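Local coordinates for 3-hydroxyacyl-CoA dehydrogenase (Archaeoglobus fulgidus, PDB 1ZEJ), which probably acts as an NAD+-dependent dehydrogenase of the 3-hydroxyacyl-CoA dehydrogenase family, perhaps on L-gulonate, at residues A[27-32]-A[56-61]; A[128-133]-A[158-163]; A[142-147]-A[151-156]. One frame throughout, in Å; residues are numbered along the deposited sequence.

In the fold
From the N terminus, contact 1 comes first: helix 22-32, which follows the glycine-rich turn of the NAD-binding fold, meets the loop 56-61 leading into edge strand 62-65. This closes a loop over strand 36-40 and helix 44-53. Contact 2 opens later, in series with it, and ties strand 125-130 to helix 150-162. Contact 3 nests inside the loop of contact 2, packing the earlier turns of the same helix on strand 139-144, the neighbour of 125-130 in the sheet. W130 and L163 of contact 2 touch I27, A30 and I31, so helix 22-32 is packed against both the loop 56-61 and the elements of contact 2, while contact 3 joins them through contact 2.

Contact 1: A[27-32]-A[56-61]; sequences IAIAIA and EELLSK
The chain 56-61, coiled like a helix up to S60 but without a regular bond ladder, passes closest to helix 22-32 at A32, whose CA lies 5.9 Å from the CA of K61. A32 suits this place because its single methyl lets the loop come near: its CB is 4.2 Å from the CB of L58. L58 is the apolar wedge. With its CG anti to the carbonyl carbon (chi1 -60°), the two methyls divide over one turn of the helix. CD1 rests 3.9 Å from CG2 of I29, the side chains crossing at about a right angle, and CD2 lies 3.8 Å from the carbonyl O of A32. Swapping in an alanine here removes both methyls and would probably leave a gap beside I29 CG2, letting the loop shift against the helix. The branched I29 also packs against I54, P55 and H135.

K61 plays a mixed part. Its chain bends at chi2 (-103°) and chi3 (-95°), curling round the oxygen of A32 until CE stands 3.2 Å from A32 O. NZ goes on to a weak hydrogen bond with the O of K34, and the K61 backbone is hydrogen-bonded to V37 just before edge strand 62-65, which runs parallel to 36-40. The contact thus packs the helix of the probable Rossmann-type glycine-rich motif against the loop into that strand, through an aliphatic patch of I29, A32 and L58, flanked by a lysine. Carbonyl oxygens gather at the C-terminal end of the helix, so the positive charge of K61 is likely to be favourable there.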
ATOM      1  N   ILE A  27      22.278  -6.757  -9.413  1.00 25.10           N
ATOM      2  CA  ILE A  27      23.093  -5.889  -8.552  1.00 26.30           C
ATOM      3  C   ILE A  27      24.337  -5.412  -9.335  1.00 26.36           C
ATOM      4  O   ILE A  27      24.705  -4.239  -9.287  1.00 27.40           O
ATOM      5  CB  ILE A  27      23.492  -6.592  -7.229  1.00 26.41           C
ATOM      6  CG1 ILE A  27      22.268  -6.850  -6.309  1.00 27.53           C
ATOM      7  CG2 ILE A  27      24.553  -5.804  -6.459  1.00 25.46           C
ATOM      8  CD1 ILE A  27      22.534  -7.908  -5.243  1.00 27.39           C
ATOM      9  N   ALA A  28      24.975  -6.326 -10.057  1.00 26.60           N
ATOM     10  CA  ALA A  28      26.149  -6.009 -10.887  1.00 26.09           C
ATOM     11  C   ALA A  28      25.792  -4.957 -11.959  1.00 25.82           C
ATOM     12  O   ALA A  28      26.533  -3.991 -12.126  1.00 27.18           O
ATOM     13  CB  ALA A  28      26.691  -7.272 -11.543  1.00 26.01           C
ATOM     14  N   ILE A  29      24.607  -5.084 -12.566  1.00 25.35           N
ATOM     15  CA  ILE A  29      24.118  -4.109 -13.544  1.00 26.55           C
ATOM     16  C   ILE A  29      23.856  -2.759 -12.906  1.00 25.72           C
ATOM     17  O   ILE A  29      24.263  -1.755 -13.438  1.00 26.37           O
ATOM     18  CB  ILE A  29      22.862  -4.597 -14.287  1.00 26.06           C
ATOM     19  CG1 ILE A  29      23.186  -5.808 -15.138  1.00 26.98           C
ATOM     20  CG2 ILE A  29      22.227  -3.474 -15.104  1.00 27.83           C
ATOM     21  CD1 ILE A  29      21.947  -6.531 -15.648  1.00 28.87           C
ATOM     22  N   ALA A  30      23.218  -2.742 -11.755  1.00 25.93           N
ATOM     23  CA  ALA A  30      22.976  -1.493 -11.020  1.00 26.83           C
ATOM     24  C   ALA A  30      24.277  -0.769 -10.665  1.00 27.12           C
ATOM     25  O   ALA A  30      24.423   0.433 -10.865  1.00 26.31           O
ATOM     26  CB  ALA A  30      22.156  -1.786  -9.751  1.00 26.60           C
ATOM     27  N   ILE A  31      25.252  -1.523 -10.178  1.00 26.21           N
ATOM     28  CA  ILE A  31      26.493  -0.933  -9.730  1.00 27.39           C
ATOM     29  C   ILE A  31      27.423  -0.477 -10.902  1.00 27.58           C
ATOM     30  O   ILE A  31      28.146   0.519 -10.782  1.00 27.87           O
ATOM     31  CB  ILE A  31      27.190  -1.940  -8.782  1.00 26.97           C
ATOM     32  CG1 ILE A  31      26.356  -2.049  -7.501  1.00 28.77           C
ATOM     33  CG2 ILE A  31      28.632  -1.503  -8.463  1.00 28.55           C
ATOM     34  CD1 ILE A  31      26.842  -3.016  -6.514  1.00 29.42           C
ATOM     35  N   ALA A  32      27.413  -1.226 -12.003  1.00 27.76           N
ATOM     36  CA  ALA A  32      28.291  -0.992 -13.105  1.00 28.22           C
ATOM     37  C   ALA A  32      27.997   0.319 -13.820  1.00 30.30           C
ATOM     38  O   ALA A  32      28.848   0.775 -14.577  1.00 28.14           O
ATOM     39  CB  ALA A  32      28.238  -2.138 -14.088  1.00 29.08           C
ATOM     40  N   GLU A  56      25.237  -4.288 -23.141  1.00 34.83           N
ATOM     41  CA  GLU A  56      26.554  -4.380 -23.769  1.00 35.50           C
ATOM     42  C   GLU A  56      27.497  -3.256 -23.329  1.00 34.87           C
ATOM     43  O   GLU A  56      28.668  -3.483 -23.107  1.00 34.36           O
ATOM     44  CB  GLU A  56      26.398  -4.416 -25.308  1.00 36.76           C
ATOM     45  CG  GLU A  56      27.593  -5.008 -25.999  1.00 37.08           C
ATOM     46  CD  GLU A  56      27.303  -5.550 -27.399  1.00 38.25           C
ATOM     47  OE1 GLU A  56      26.128  -5.826 -27.746  1.00 44.17           O
ATOM     48  OE2 GLU A  56      28.286  -5.730 -28.154  1.00 44.62           O
ATOM     49  N   GLU A  57      26.961  -2.054 -23.157  1.00 35.91           N
ATOM     50  CA  GLU A  57      27.744  -0.894 -22.725  1.00 36.31           C
ATOM     51  C   GLU A  57      28.361  -1.053 -21.348  1.00 35.00           C
ATOM     52  O   GLU A  57      29.325  -0.341 -21.042  1.00 34.95           O
ATOM     53  CB  GLU A  57      26.907   0.384 -22.660  1.00 37.42           C
ATOM     54  CG  GLU A  57      25.713   0.481 -23.631  1.00 42.56           C
ATOM     55  CD  GLU A  57      24.493  -0.251 -23.101  1.00 45.47           C
ATOM     56  OE1 GLU A  57      24.110   0.003 -21.927  1.00 47.35           O
ATOM     57  OE2 GLU A  57      23.952  -1.083 -23.874  1.00 46.85           O
ATOM     58  N   LEU A  58      27.789  -1.934 -20.510  1.00 32.94           N
ATOM     59  CA  LEU A  58      28.309  -2.148 -19.163  1.00 32.14           C
ATOM     60  C   LEU A  58      29.376  -3.236 -19.083  1.00 31.92           C
ATOM     61  O   LEU A  58      30.014  -3.361 -18.050  1.00 29.49           O
ATOM     62  CB  LEU A  58      27.186  -2.483 -18.181  1.00 31.18           C
ATOM     63  CG  LEU A  58      26.135  -1.382 -18.085  1.00 32.14           C
ATOM     64  CD1 LEU A  58      24.995  -1.797 -17.230  1.00 32.33           C
ATOM     65  CD2 LEU A  58      26.757  -0.088 -17.591  1.00 33.82           C
ATOM     66  N   LEU A  59      29.581  -3.993 -20.164  1.00 32.07           N
ATOM     67  CA  LEU A  59      30.424  -5.181 -20.080  1.00 32.51           C
ATOM     68  C   LEU A  59      31.872  -4.798 -19.873  1.00 32.65           C
ATOM     69  O   LEU A  59      32.628  -5.573 -19.292  1.00 33.01           O
ATOM     70  CB  LEU A  59      30.264  -6.100 -21.301  1.00 33.20           C
ATOM     71  CG  LEU A  59      29.025  -7.008 -21.335  1.00 34.71           C
ATOM     72  CD1 LEU A  59      28.945  -7.673 -22.706  1.00 38.50           C
ATOM     73  CD2 LEU A  59      29.027  -8.050 -20.206  1.00 37.88           C
ATOM     74  N   SER A  60      32.242  -3.584 -20.284  1.00 31.61           N
ATOM     75  CA  SER A  60      33.605  -3.083 -20.068  1.00 32.14           C
ATOM     76  C   SER A  60      33.894  -2.832 -18.562  1.00 31.27           C
ATOM     77  O   SER A  60      35.040  -2.816 -18.146  1.00 32.05           O
ATOM     78  CB  SER A  60      33.850  -1.813 -20.916  1.00 32.61           C
ATOM     79  OG  SER A  60      33.125  -0.708 -20.391  1.00 34.12           O
ATOM     80  N   LYS A  61      32.865  -2.703 -17.740  1.00 30.35           N
ATOM     81  CA  LYS A  61      33.057  -2.446 -16.305  1.00 30.94           C
ATOM     82  C   LYS A  61      32.949  -3.709 -15.411  1.00 30.05           C
ATOM     83  O   LYS A  61      33.140  -3.621 -14.207  1.00 30.66           O
ATOM     84  CB  LYS A  61      32.040  -1.409 -15.830  1.00 31.49           C
ATOM     85  CG  LYS A  61      32.100  -0.054 -16.592  1.00 37.07           C
ATOM     86  CD  LYS A  61      32.808   1.008 -15.749  1.00 41.37           C
ATOM     87  CE  LYS A  61      31.815   1.890 -14.948  1.00 44.13           C
ATOM     88  NZ  LYS A  61      32.520   2.926 -14.084  1.00 45.74           N
TER

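Contact 2: A[128-133]-A[158-163]; sequences VHWMNP and GFLREL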
ATOM      1  N   VAL A 128      21.868  -5.895   2.790  1.00 31.85           N
ATOM      2  CA  VAL A 128      21.430  -4.867   1.797  1.00 33.53           C
ATOM      3  C   VAL A 128      20.412  -5.543   0.897  1.00 34.44           C
ATOM      4  O   VAL A 128      20.801  -6.408   0.062  1.00 38.21           O
ATOM      5  CB  VAL A 128      22.592  -4.253   0.972  1.00 33.74           C
ATOM      6  CG1 VAL A 128      22.112  -3.347  -0.094  1.00 36.86           C
ATOM      7  CG2 VAL A 128      23.543  -3.506   1.821  1.00 35.62           C
ATOM      8  N   HIS A 129      19.146  -5.149   1.062  1.00 31.41           N
ATOM      9  CA  HIS A 129      17.975  -5.719   0.449  1.00 31.03           C
ATOM     10  C   HIS A 129      17.550  -4.885  -0.768  1.00 30.05           C
ATOM     11  O   HIS A 129      17.061  -3.762  -0.653  1.00 27.90           O
ATOM     12  CB  HIS A 129      16.884  -5.793   1.522  1.00 32.03           C
ATOM     13  CG  HIS A 129      15.577  -6.322   1.053  1.00 32.30           C
ATOM     14  ND1 HIS A 129      14.381  -5.914   1.611  1.00 31.35           N
ATOM     15  CD2 HIS A 129      15.261  -7.248   0.106  1.00 33.12           C
ATOM     16  CE1 HIS A 129      13.385  -6.538   0.999  1.00 35.51           C
ATOM     17  NE2 HIS A 129      13.896  -7.345   0.078  1.00 32.71           N
ATOM     18  N   TRP A 130      17.890  -5.417  -1.934  1.00 28.90           N
ATOM     19  CA  TRP A 130      17.595  -4.807  -3.213  1.00 27.88           C
ATOM     20  C   TRP A 130      16.256  -5.295  -3.646  1.00 28.60           C
ATOM     21  O   TRP A 130      15.857  -6.397  -3.314  1.00 27.82           O
ATOM     22  CB  TRP A 130      18.603  -5.263  -4.269  1.00 28.48           C
ATOM     23  CG  TRP A 130      20.031  -4.822  -4.045  1.00 28.06           C
ATOM     24  CD1 TRP A 130      20.937  -5.409  -3.211  1.00 29.66           C
ATOM     25  CD2 TRP A 130      20.718  -3.748  -4.682  1.00 27.76           C
ATOM     26  NE1 TRP A 130      22.136  -4.773  -3.288  1.00 29.75           N
ATOM     27  CE2 TRP A 130      22.024  -3.733  -4.173  1.00 28.00           C
ATOM     28  CE3 TRP A 130      20.355  -2.786  -5.619  1.00 28.10           C
ATOM     29  CZ2 TRP A 130      22.984  -2.808  -4.591  1.00 31.42           C
ATOM     30  CZ3 TRP A 130      21.315  -1.872  -6.051  1.00 29.66           C
ATOM     31  CH2 TRP A 130      22.606  -1.877  -5.526  1.00 29.71           C
HETATM   32  N   MSE A 131      15.549  -4.488  -4.431  1.00 28.66           N
HETATM   33  CA  MSE A 131      14.240  -4.889  -4.953  1.00 29.73           C
HETATM   34  C   MSE A 131      14.447  -5.424  -6.377  1.00 30.13           C
HETATM   35  O   MSE A 131      15.554  -5.425  -6.908  1.00 32.22           O
HETATM   36  CB  MSE A 131      13.250  -3.719  -4.911  1.00 28.58           C
HETATM   37  CG  MSE A 131      13.225  -2.936  -3.617  1.00 30.00           C
HETATM   38 SE   MSE A 131      12.620  -3.995  -2.090  1.00 34.66          SE
HETATM   39  CE  MSE A 131      13.714  -3.223  -0.628  1.00 33.08           C
ATOM     40  N   ASN A 132      13.407  -5.967  -6.955  1.00 30.97           N
ATOM     41  CA  ASN A 132      13.533  -6.694  -8.207  1.00 32.02           C
ATOM     42  C   ASN A 132      12.868  -5.957  -9.341  1.00 31.20           C
ATOM     43  O   ASN A 132      11.664  -5.766  -9.280  1.00 29.66           O
ATOM     44  CB  ASN A 132      12.868  -8.071  -8.062  1.00 33.24           C
ATOM     45  CG  ASN A 132      13.253  -9.038  -9.191  1.00 38.09           C
ATOM     46  OD1 ASN A 132      14.295  -8.893  -9.860  1.00 44.59           O
ATOM     47  ND2 ASN A 132      12.412 -10.024  -9.403  1.00 43.30           N
ATOM     48  N   PRO A 133      13.618  -5.606 -10.410  1.00 30.48           N
ATOM     49  CA  PRO A 133      15.074  -5.747 -10.609  1.00 30.36           C
ATOM     50  C   PRO A 133      15.881  -4.661  -9.918  1.00 29.28           C
ATOM     51  O   PRO A 133      15.431  -3.492  -9.907  1.00 27.71           O
ATOM     52  CB  PRO A 133      15.242  -5.636 -12.124  1.00 30.81           C
ATOM     53  CG  PRO A 133      13.882  -5.483 -12.720  1.00 30.68           C
ATOM     54  CD  PRO A 133      12.965  -5.075 -11.610  1.00 30.63           C
ATOM     55  N   GLY A 158      25.973   5.883   1.902  1.00 30.44           N
ATOM     56  CA  GLY A 158      26.530   6.876   0.982  1.00 30.87           C
ATOM     57  C   GLY A 158      26.762   6.279  -0.409  1.00 30.14           C
ATOM     58  O   GLY A 158      26.360   6.858  -1.406  1.00 30.60           O
ATOM     59  N   PHE A 159      27.377   5.107  -0.463  1.00 29.84           N
ATOM     60  CA  PHE A 159      27.564   4.379  -1.721  1.00 28.94           C
ATOM     61  C   PHE A 159      26.237   4.212  -2.460  1.00 28.16           C
ATOM     62  O   PHE A 159      26.103   4.520  -3.644  1.00 27.81           O
ATOM     63  CB  PHE A 159      28.169   3.006  -1.429  1.00 29.43           C
ATOM     64  CG  PHE A 159      28.212   2.091  -2.625  1.00 29.39           C
ATOM     65  CD1 PHE A 159      29.169   2.255  -3.614  1.00 33.69           C
ATOM     66  CD2 PHE A 159      27.294   1.083  -2.773  1.00 32.34           C
ATOM     67  CE1 PHE A 159      29.193   1.408  -4.730  1.00 34.11           C
ATOM     68  CE2 PHE A 159      27.327   0.239  -3.881  1.00 32.12           C
ATOM     69  CZ  PHE A 159      28.269   0.399  -4.838  1.00 32.55           C
ATOM     70  N   LEU A 160      25.237   3.697  -1.761  1.00 28.35           N
ATOM     71  CA  LEU A 160      23.951   3.449  -2.410  1.00 28.39           C
ATOM     72  C   LEU A 160      23.262   4.750  -2.831  1.00 28.96           C
ATOM     73  O   LEU A 160      22.693   4.820  -3.909  1.00 29.07           O
ATOM     74  CB  LEU A 160      23.044   2.645  -1.493  1.00 28.25           C
ATOM     75  CG  LEU A 160      23.474   1.216  -1.226  1.00 27.41           C
ATOM     76  CD1 LEU A 160      22.620   0.610  -0.145  1.00 29.34           C
ATOM     77  CD2 LEU A 160      23.329   0.449  -2.475  1.00 31.69           C
ATOM     78  N   ARG A 161      23.331   5.772  -1.995  1.00 31.60           N
ATOM     79  CA  ARG A 161      22.697   7.060  -2.320  1.00 33.70           C
ATOM     80  C   ARG A 161      23.360   7.653  -3.566  1.00 32.73           C
ATOM     81  O   ARG A 161      22.687   8.133  -4.492  1.00 32.85           O
ATOM     82  CB  ARG A 161      22.785   8.044  -1.142  1.00 34.00           C
ATOM     83  CG  ARG A 161      21.798   7.742  -0.015  1.00 37.58           C
ATOM     84  CD  ARG A 161      21.488   8.915   0.862  1.00 39.18           C
ATOM     85  NE  ARG A 161      20.561   8.567   1.955  1.00 43.71           N
ATOM     86  CZ  ARG A 161      19.249   8.289   1.815  1.00 48.06           C
ATOM     87  NH1 ARG A 161      18.629   8.253   0.602  1.00 46.10           N
ATOM     88  NH2 ARG A 161      18.548   8.011   2.919  1.00 48.84           N
ATOM     89  N   GLU A 162      24.678   7.582  -3.620  1.00 32.85           N
ATOM     90  CA  GLU A 162      25.403   8.180  -4.743  1.00 33.52           C
ATOM     91  C   GLU A 162      25.151   7.405  -6.029  1.00 33.63           C
ATOM     92  O   GLU A 162      25.308   7.925  -7.112  1.00 32.36           O
ATOM     93  CB  GLU A 162      26.903   8.281  -4.447  1.00 33.50           C
ATOM     94  CG  GLU A 162      27.213   9.342  -3.419  1.00 36.40           C
ATOM     95  N   LEU A 163      24.701   6.161  -5.892  1.00 33.34           N
ATOM     96  CA  LEU A 163      24.299   5.378  -7.032  1.00 33.82           C
ATOM     97  C   LEU A 163      22.930   5.783  -7.554  1.00 33.09           C
ATOM     98  O   LEU A 163      22.511   5.330  -8.632  1.00 34.00           O
ATOM     99  CB  LEU A 163      24.293   3.897  -6.630  1.00 34.24           C
ATOM    100  CG  LEU A 163      24.573   2.795  -7.619  1.00 36.10           C
ATOM    101  CD1 LEU A 163      25.934   2.946  -8.293  1.00 35.45           C
ATOM    102  CD2 LEU A 163      24.519   1.490  -6.807  1.00 36.08           C
TER
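L160 reaches from helix 150-162 to V128 and to the ring of W130, packing the helix on a strand of the sheet in what is probably a Rossmann-type NAD-binding domain. Its CD1 meets CG1 of V128 tip to tip at 4.0 Å, while CD2 sits 3.9 Å from CZ2 of W130, approaching the indole obliquely. Three residues on, just past the helix, L163 brings its CD2 to the edge of the same ring, near its plane, 4.1 Å from CH2. The fork of L160 suits its place, since its two methyls serve two partners.

W130 has CG anti to its own carbonyl carbon (chi1 -65°), which sends the indole toward the helix, so that its six-membered ring meets both leucines. V140 packs on V128 and W130, and M23, predicted to bind NAD+, and M78 also touch the indole. The backbone N of W130 is hydrogen-bonded to OD1 of N106.

H129, between these residues, turns to the other face of the strand, where its ND1 is hydrogen-bonded to OE1 of E141. This recalls the His-Glu pair of related dehydrogenases, and H129 is itself predicted to matter for catalysis. N132 O accepts a hydrogen bond from NH2 of R279 of the second subunit. Hydrocarbon thus holds one face of the strand to the helix, while the other presents H129, probably to the active site.

Contact 3: A[142-147]-A[151-156]; sequences IVISRF and KTVAFV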
ATOM      1  N   ILE A 142      18.905  -1.056   3.934  1.00 25.11           N
ATOM      2  CA  ILE A 142      20.030  -1.603   4.686  1.00 27.35           C
ATOM      3  C   ILE A 142      19.463  -2.161   5.954  1.00 28.62           C
ATOM      4  O   ILE A 142      18.762  -1.432   6.667  1.00 29.93           O
ATOM      5  CB  ILE A 142      21.038  -0.510   5.010  1.00 27.33           C
ATOM      6  CG1 ILE A 142      21.672  -0.003   3.696  1.00 27.48           C
ATOM      7  CG2 ILE A 142      22.062  -0.998   6.053  1.00 29.99           C
ATOM      8  CD1 ILE A 142      22.562   1.172   3.844  1.00 29.20           C
ATOM      9  N   VAL A 143      19.772  -3.424   6.248  1.00 27.93           N
ATOM     10  CA  VAL A 143      19.222  -4.079   7.414  1.00 27.55           C
ATOM     11  C   VAL A 143      20.404  -4.423   8.311  1.00 27.72           C
ATOM     12  O   VAL A 143      21.232  -5.247   7.954  1.00 26.37           O
ATOM     13  CB  VAL A 143      18.428  -5.314   7.030  1.00 27.41           C
ATOM     14  CG1 VAL A 143      17.753  -5.926   8.264  1.00 26.48           C
ATOM     15  CG2 VAL A 143      17.369  -4.975   5.987  1.00 24.92           C
ATOM     16  N   ILE A 144      20.481  -3.761   9.451  1.00 28.00           N
ATOM     17  CA  ILE A 144      21.611  -3.924  10.328  1.00 29.04           C
ATOM     18  C   ILE A 144      21.390  -4.975  11.427  1.00 27.73           C
ATOM     19  O   ILE A 144      20.278  -5.210  11.900  1.00 27.60           O
ATOM     20  CB  ILE A 144      22.104  -2.578  10.881  1.00 29.05           C
ATOM     21  CG1 ILE A 144      21.160  -1.971  11.907  1.00 30.17           C
ATOM     22  CG2 ILE A 144      22.332  -1.590   9.714  1.00 32.40           C
ATOM     23  CD1 ILE A 144      21.826  -0.941  12.742  1.00 31.21           C
ATOM     24  N   SER A 145      22.475  -5.609  11.824  1.00 27.54           N
ATOM     25  CA  SER A 145      22.433  -6.515  12.953  1.00 26.72           C
ATOM     26  C   SER A 145      22.758  -5.721  14.210  1.00 27.61           C
ATOM     27  O   SER A 145      23.140  -4.545  14.117  1.00 26.92           O
ATOM     28  CB  SER A 145      23.415  -7.636  12.748  1.00 26.88           C
ATOM     29  OG  SER A 145      24.741  -7.266  13.103  1.00 26.28           O
ATOM     30  N   ARG A 146      22.654  -6.379  15.369  1.00 26.88           N
ATOM     31  CA  ARG A 146      23.133  -5.771  16.651  1.00 27.81           C
ATOM     32  C   ARG A 146      24.631  -5.530  16.692  1.00 26.72           C
ATOM     33  O   ARG A 146      25.097  -4.778  17.507  1.00 27.62           O
ATOM     34  CB  ARG A 146      22.709  -6.611  17.853  1.00 27.96           C
ATOM     35  CG  ARG A 146      23.230  -8.025  17.915  1.00 27.06           C
ATOM     36  CD  ARG A 146      22.438  -8.795  18.969  1.00 29.61           C
ATOM     37  NE  ARG A 146      23.142  -9.994  19.395  1.00 31.97           N
ATOM     38  CZ  ARG A 146      23.058 -11.169  18.781  1.00 33.31           C
ATOM     39  NH1 ARG A 146      22.332 -11.314  17.672  1.00 33.30           N
ATOM     40  NH2 ARG A 146      23.735 -12.199  19.256  1.00 33.78           N
ATOM     41  N   PHE A 147      25.371  -6.106  15.762  1.00 26.31           N
ATOM     42  CA  PHE A 147      26.819  -5.953  15.700  1.00 26.98           C
ATOM     43  C   PHE A 147      27.309  -4.848  14.800  1.00 26.58           C
ATOM     44  O   PHE A 147      28.417  -4.383  14.948  1.00 27.64           O
ATOM     45  CB  PHE A 147      27.481  -7.233  15.208  1.00 27.27           C
ATOM     46  CG  PHE A 147      27.145  -8.472  16.007  1.00 26.03           C
ATOM     47  CD1 PHE A 147      27.929  -8.867  17.064  1.00 28.43           C
ATOM     48  CD2 PHE A 147      26.074  -9.298  15.630  1.00 28.65           C
ATOM     49  CE1 PHE A 147      27.623 -10.035  17.794  1.00 29.37           C
ATOM     50  CE2 PHE A 147      25.784 -10.481  16.348  1.00 27.58           C
ATOM     51  CZ  PHE A 147      26.561 -10.840  17.420  1.00 27.59           C
ATOM     52  N   LYS A 151      29.883   3.333  11.193  1.00 32.11           N
ATOM     53  CA  LYS A 151      30.777   3.647  10.073  1.00 33.97           C
ATOM     54  C   LYS A 151      30.475   2.805   8.851  1.00 32.46           C
ATOM     55  O   LYS A 151      30.511   3.328   7.724  1.00 32.44           O
ATOM     56  CB  LYS A 151      32.232   3.443  10.504  1.00 33.49           C
ATOM     57  CG  LYS A 151      33.220   3.140   9.428  1.00 38.77           C
ATOM     58  N   THR A 152      30.193   1.523   9.085  1.00 31.40           N
ATOM     59  CA  THR A 152      29.845   0.603   8.008  1.00 31.03           C
ATOM     60  C   THR A 152      28.503   0.987   7.388  1.00 29.77           C
ATOM     61  O   THR A 152      28.371   1.025   6.171  1.00 29.41           O
ATOM     62  CB  THR A 152      29.796  -0.849   8.482  1.00 30.52           C
ATOM     63  OG1 THR A 152      31.064  -1.191   9.027  1.00 32.56           O
ATOM     64  CG2 THR A 152      29.469  -1.794   7.315  1.00 31.24           C
ATOM     65  N   VAL A 153      27.519   1.301   8.221  1.00 28.86           N
ATOM     66  CA  VAL A 153      26.270   1.781   7.705  1.00 29.43           C
ATOM     67  C   VAL A 153      26.412   3.038   6.864  1.00 29.60           C
ATOM     68  O   VAL A 153      25.859   3.111   5.764  1.00 30.01           O
ATOM     69  CB  VAL A 153      25.237   2.040   8.825  1.00 29.44           C
ATOM     70  CG1 VAL A 153      23.921   2.447   8.206  1.00 30.01           C
ATOM     71  CG2 VAL A 153      25.088   0.799   9.680  1.00 32.39           C
ATOM     72  N   ALA A 154      27.096   4.053   7.390  1.00 30.47           N
ATOM     73  CA  ALA A 154      27.183   5.329   6.677  1.00 30.62           C
ATOM     74  C   ALA A 154      27.931   5.205   5.332  1.00 30.97           C
ATOM     75  O   ALA A 154      27.569   5.845   4.344  1.00 32.94           O
ATOM     76  CB  ALA A 154      27.858   6.369   7.563  1.00 31.61           C
ATOM     77  N   PHE A 155      28.970   4.394   5.310  1.00 31.81           N
ATOM     78  CA  PHE A 155      29.697   4.090   4.101  1.00 32.46           C
ATOM     79  C   PHE A 155      28.785   3.448   3.037  1.00 31.67           C
ATOM     80  O   PHE A 155      28.696   3.932   1.913  1.00 32.39           O
ATOM     81  CB  PHE A 155      30.842   3.153   4.406  1.00 34.22           C
ATOM     82  CG  PHE A 155      31.713   2.881   3.224  1.00 35.02           C
ATOM     83  CD1 PHE A 155      32.760   3.735   2.902  1.00 41.85           C
ATOM     84  CD2 PHE A 155      31.507   1.802   2.428  1.00 37.85           C
ATOM     85  CE1 PHE A 155      33.605   3.466   1.777  1.00 40.01           C
ATOM     86  CE2 PHE A 155      32.349   1.544   1.312  1.00 39.63           C
ATOM     87  CZ  PHE A 155      33.371   2.374   1.008  1.00 38.27           C
ATOM     88  N   VAL A 156      28.074   2.411   3.422  1.00 30.06           N
ATOM     89  CA  VAL A 156      27.167   1.704   2.490  1.00 29.76           C
ATOM     90  C   VAL A 156      25.982   2.570   2.088  1.00 29.82           C
ATOM     91  O   VAL A 156      25.641   2.633   0.917  1.00 29.17           O
ATOM     92  CB  VAL A 156      26.727   0.369   3.045  1.00 29.37           C
ATOM     93  CG1 VAL A 156      25.774  -0.330   2.068  1.00 30.37           C
ATOM     94  CG2 VAL A 156      27.927  -0.494   3.283  1.00 28.51           C
TER
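Just past the strand that brings I144 against V153, S145 OG accepts the backbone N-H of F147 at 3.0 Å with an N-H...O angle of 149°. This is an ST turn, and it follows the end of strand 139-144, in the connection to the helix of the beta-alpha-beta crossover formed by strand 139-144, helix 150-162 and strand 166-171. Serine fits because its short hydroxyl can turn forward to the backbone N of F147, two residues on; its own N-H is bonded to OG1 of T148. Near the start of the helix, T152 OG1 is hydrogen-bonded to OD1 of D149 and weakly to the O of S123.

Strand 142-144 and helix 151-156 run nearly antiparallel, at 175°, with axes 10.2 Å apart, a distance bridged by beta-branched residues. I142 suits the longer reach: CG1, anti to the carbonyl carbon (chi1 -66°), carries CD1 to within 4.0 Å of CG1 of V156, and the two side chains meet aslant. Its CG2 stands farther off, 4.5 Å from CG1 of V153. V169 of strand 166-171 also packs on I144 and V153, extending the apolar layer. Closest of all the cross-contacts, CG2 of I144 meets CG2 of V153 at 3.6 Å, the side chains at about a right angle.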